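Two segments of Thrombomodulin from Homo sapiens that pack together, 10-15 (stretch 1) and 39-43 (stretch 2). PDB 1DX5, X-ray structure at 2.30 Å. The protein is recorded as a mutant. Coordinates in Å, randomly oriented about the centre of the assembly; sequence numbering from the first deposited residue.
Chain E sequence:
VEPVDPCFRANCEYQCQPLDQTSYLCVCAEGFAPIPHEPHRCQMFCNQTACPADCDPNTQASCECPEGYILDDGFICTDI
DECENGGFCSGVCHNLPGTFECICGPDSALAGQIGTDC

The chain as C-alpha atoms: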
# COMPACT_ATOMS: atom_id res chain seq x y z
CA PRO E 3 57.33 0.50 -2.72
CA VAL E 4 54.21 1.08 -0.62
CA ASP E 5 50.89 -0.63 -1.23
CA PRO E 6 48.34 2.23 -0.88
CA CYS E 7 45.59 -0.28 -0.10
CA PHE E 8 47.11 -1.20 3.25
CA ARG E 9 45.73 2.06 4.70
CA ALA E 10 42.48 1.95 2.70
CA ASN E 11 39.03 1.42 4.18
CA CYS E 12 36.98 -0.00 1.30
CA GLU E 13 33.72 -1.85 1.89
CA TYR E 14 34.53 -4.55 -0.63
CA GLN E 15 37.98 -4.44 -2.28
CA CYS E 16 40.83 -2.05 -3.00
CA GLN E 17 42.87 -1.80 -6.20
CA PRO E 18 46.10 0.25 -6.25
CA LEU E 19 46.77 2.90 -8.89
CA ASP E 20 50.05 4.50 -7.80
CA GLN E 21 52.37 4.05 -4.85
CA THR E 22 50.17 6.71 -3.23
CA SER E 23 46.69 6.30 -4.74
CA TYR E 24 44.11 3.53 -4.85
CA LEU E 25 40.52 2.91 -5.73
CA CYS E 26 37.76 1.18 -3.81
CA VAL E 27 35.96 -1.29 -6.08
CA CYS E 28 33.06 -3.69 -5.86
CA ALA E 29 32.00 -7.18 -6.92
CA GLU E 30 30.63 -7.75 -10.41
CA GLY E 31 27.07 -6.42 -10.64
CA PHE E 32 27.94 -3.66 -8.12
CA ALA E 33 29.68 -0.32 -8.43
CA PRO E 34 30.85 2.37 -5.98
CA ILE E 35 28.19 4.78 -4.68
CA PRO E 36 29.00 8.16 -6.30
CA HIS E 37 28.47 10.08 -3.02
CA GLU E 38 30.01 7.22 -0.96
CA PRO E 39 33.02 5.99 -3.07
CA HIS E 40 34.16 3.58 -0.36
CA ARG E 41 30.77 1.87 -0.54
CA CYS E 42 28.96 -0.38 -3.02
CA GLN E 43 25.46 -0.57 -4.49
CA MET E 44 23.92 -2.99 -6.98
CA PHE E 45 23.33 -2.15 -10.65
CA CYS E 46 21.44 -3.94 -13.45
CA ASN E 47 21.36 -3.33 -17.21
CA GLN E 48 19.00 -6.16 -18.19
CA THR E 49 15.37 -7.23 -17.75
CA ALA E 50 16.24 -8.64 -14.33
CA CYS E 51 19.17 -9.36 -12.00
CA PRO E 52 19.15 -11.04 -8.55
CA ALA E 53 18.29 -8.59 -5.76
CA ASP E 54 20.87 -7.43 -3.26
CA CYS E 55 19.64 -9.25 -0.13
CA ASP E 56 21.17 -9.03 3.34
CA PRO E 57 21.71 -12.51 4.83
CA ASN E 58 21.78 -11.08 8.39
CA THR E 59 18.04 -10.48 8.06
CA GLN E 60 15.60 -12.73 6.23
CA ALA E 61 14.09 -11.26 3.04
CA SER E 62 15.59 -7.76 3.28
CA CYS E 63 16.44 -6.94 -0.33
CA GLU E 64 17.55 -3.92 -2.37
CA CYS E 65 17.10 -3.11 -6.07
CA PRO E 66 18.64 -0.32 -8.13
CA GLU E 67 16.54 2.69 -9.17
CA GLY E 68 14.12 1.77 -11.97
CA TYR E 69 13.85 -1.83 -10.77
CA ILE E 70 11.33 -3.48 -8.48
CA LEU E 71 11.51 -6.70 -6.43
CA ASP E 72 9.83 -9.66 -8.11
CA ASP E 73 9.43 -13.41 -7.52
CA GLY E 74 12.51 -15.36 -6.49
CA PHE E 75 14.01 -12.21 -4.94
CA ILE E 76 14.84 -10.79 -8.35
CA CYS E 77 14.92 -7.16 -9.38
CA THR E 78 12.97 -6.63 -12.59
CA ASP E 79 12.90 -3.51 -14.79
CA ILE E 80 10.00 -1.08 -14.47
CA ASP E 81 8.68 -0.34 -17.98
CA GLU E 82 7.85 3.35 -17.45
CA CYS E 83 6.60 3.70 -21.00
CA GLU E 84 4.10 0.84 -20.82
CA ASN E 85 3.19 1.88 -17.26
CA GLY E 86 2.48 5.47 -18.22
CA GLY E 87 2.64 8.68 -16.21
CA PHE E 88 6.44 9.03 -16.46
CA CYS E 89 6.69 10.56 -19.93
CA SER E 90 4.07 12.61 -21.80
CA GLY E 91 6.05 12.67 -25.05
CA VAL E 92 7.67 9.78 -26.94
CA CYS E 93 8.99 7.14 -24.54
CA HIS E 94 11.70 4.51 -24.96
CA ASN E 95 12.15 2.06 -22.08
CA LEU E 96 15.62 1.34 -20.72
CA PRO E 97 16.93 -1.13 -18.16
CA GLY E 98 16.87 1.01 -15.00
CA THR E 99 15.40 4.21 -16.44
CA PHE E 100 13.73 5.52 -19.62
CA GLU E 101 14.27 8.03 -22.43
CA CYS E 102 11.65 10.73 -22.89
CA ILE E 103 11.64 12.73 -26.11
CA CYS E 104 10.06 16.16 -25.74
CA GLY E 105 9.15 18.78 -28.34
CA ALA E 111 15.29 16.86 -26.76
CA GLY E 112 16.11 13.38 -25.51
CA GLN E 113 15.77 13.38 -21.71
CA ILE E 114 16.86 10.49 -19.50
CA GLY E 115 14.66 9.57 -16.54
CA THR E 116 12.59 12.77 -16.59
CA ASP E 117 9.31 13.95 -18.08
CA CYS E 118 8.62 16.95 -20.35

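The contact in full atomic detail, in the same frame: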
# COMPACT_ATOMS: atom_id res chain seq x y z
N ALA E 10 43.81 1.70 3.25
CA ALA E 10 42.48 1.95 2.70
C ALA E 10 41.36 1.31 3.51
O ALA E 10 41.56 0.29 4.16
CB ALA E 10 42.42 1.48 1.25
N ASN E 11 40.19 1.92 3.45
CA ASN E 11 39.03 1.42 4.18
C ASN E 11 37.87 1.24 3.19
O ASN E 11 36.88 1.99 3.22
CB ASN E 11 38.65 2.41 5.28
CG ASN E 11 37.65 1.78 6.37
OD1 ASN E 11 37.48 0.56 6.30
ND2 ASN E 11 37.08 2.57 7.28
N CYS E 12 38.01 0.28 2.28
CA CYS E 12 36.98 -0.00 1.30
C CYS E 12 36.01 -1.04 1.84
O CYS E 12 36.41 -1.97 2.54
CB CYS E 12 37.59 -0.53 -0.00
SG CYS E 12 38.81 0.58 -0.77
N GLU E 13 34.74 -0.91 1.46
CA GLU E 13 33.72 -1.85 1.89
C GLU E 13 33.95 -3.23 1.30
O GLU E 13 33.74 -4.25 1.98
CB GLU E 13 32.34 -1.37 1.44
CG GLU E 13 31.23 -2.39 1.68
CD GLU E 13 29.87 -1.99 0.96
OE1 GLU E 13 29.49 -0.81 1.04
OE2 GLU E 13 29.26 -2.86 0.31
N TYR E 14 34.32 -3.27 0.02
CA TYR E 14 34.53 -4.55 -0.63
C TYR E 14 36.01 -4.85 -0.91
O TYR E 14 36.61 -5.63 -0.19
CB TYR E 14 33.65 -4.67 -1.87
CG TYR E 14 33.61 -6.07 -2.44
CD1 TYR E 14 32.96 -7.11 -1.76
CD2 TYR E 14 34.28 -6.38 -3.62
CE1 TYR E 14 32.98 -8.43 -2.25
CE2 TYR E 14 34.32 -7.69 -4.11
CZ TYR E 14 33.66 -8.70 -3.43
OH TYR E 14 33.68 -9.97 -3.94
N GLN E 15 36.58 -4.24 -1.94
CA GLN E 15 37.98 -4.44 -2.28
C GLN E 15 38.67 -3.13 -2.60
O GLN E 15 38.02 -2.10 -2.78
CB GLN E 15 38.15 -5.38 -3.47
CG GLN E 15 37.90 -6.86 -3.15
CD GLN E 15 37.94 -7.78 -4.46
OE1 GLN E 15 37.94 -9.00 -4.28
NE2 GLN E 15 37.96 -7.20 -5.67
N PRO E 39 32.02 6.77 -2.31
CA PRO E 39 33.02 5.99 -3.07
C PRO E 39 33.65 4.77 -2.42
O PRO E 39 34.11 3.87 -3.12
CB PRO E 39 34.06 7.04 -3.47
CG PRO E 39 33.89 8.10 -2.43
CD PRO E 39 32.42 8.18 -2.23
N HIS E 40 33.62 4.72 -1.09
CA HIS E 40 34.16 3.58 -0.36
C HIS E 40 33.09 2.51 -0.19
O HIS E 40 33.36 1.42 0.33
CB HIS E 40 34.68 4.03 1.02
CG HIS E 40 36.05 4.64 0.99
ND1 HIS E 40 36.30 5.87 0.42
CD2 HIS E 40 37.24 4.20 1.46
CE1 HIS E 40 37.59 6.16 0.55
NE2 HIS E 40 38.18 5.16 1.18
N ARG E 41 31.88 2.81 -0.64
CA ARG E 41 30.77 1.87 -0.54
C ARG E 41 30.26 1.37 -1.89
O ARG E 41 30.55 1.96 -2.94
CB ARG E 41 29.64 2.45 0.33
CG ARG E 41 30.00 2.48 1.82
CD ARG E 41 28.87 3.06 2.67
NE ARG E 41 27.62 2.31 2.53
CZ ARG E 41 26.45 2.85 2.21
NH1 ARG E 41 26.34 4.15 2.00
NH2 ARG E 41 25.38 2.06 2.08
N CYS E 42 29.51 0.28 -1.84
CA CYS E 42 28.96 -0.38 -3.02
C CYS E 42 27.43 -0.48 -3.06
O CYS E 42 26.77 -0.64 -2.02
CB CYS E 42 29.51 -1.80 -3.10
SG CYS E 42 31.31 -1.86 -3.14
N GLN E 43 26.89 -0.43 -4.27
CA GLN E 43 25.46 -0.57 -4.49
C GLN E 43 25.28 -1.30 -5.81
O GLN E 43 26.01 -1.09 -6.77
CB GLN E 43 24.73 0.79 -4.51
CG GLN E 43 25.16 1.71 -5.64
CD GLN E 43 24.42 3.13 -5.61
OE1 GLN E 43 23.63 3.31 -4.67
NE2 GLN E 43 24.68 4.03 -6.55
O HOH W 1 26.59 -0.19 1.07
O HOH W 2 26.51 -2.73 -0.27

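The touching parts, N11 to Y14 and H40 to C42, run nearly in the same direction, with their end-to-end vectors 17° apart. Stretch 1 has no regular helix or strand. Stretch 2 turns a corner at 39 to 41; C42 and Q43 lie in a strand. The nearest CA atoms are those of C12 and H40, 4.9 Å apart, and those of E13 and R41, 5.3 Å apart. One backbone hydrogen bond joins them, from N of E13 to O of H40 at 2.9 Å.

E13 supplies a second link with its side chain. Its CA-to-CB bond points toward stretch 2, and an extended chi1 and chi2 (both t) carry the carboxylate to the backbone of C42. There N of C42 donates to OE1 of E13 at 3.1 Å, with a nearly straight angle of 163°. E13 thus holds stretch 2 from both its main chain and its side chain. OE1 of E13 also forms a long salt bridge to NE of R41, at 3.9 Å. Two waters lie within hydrogen-bonding reach of both the E13 carboxylate and O of C42.

H40 lies beside N11 and C12, with its ring edge near N of C12. SG of C12 sits obliquely to this ring, 5.2 Å from the centroid of H40. Further along, CB of Y14 packs against SG of C42 at 3.9 Å, while the tyrosine ring leads away.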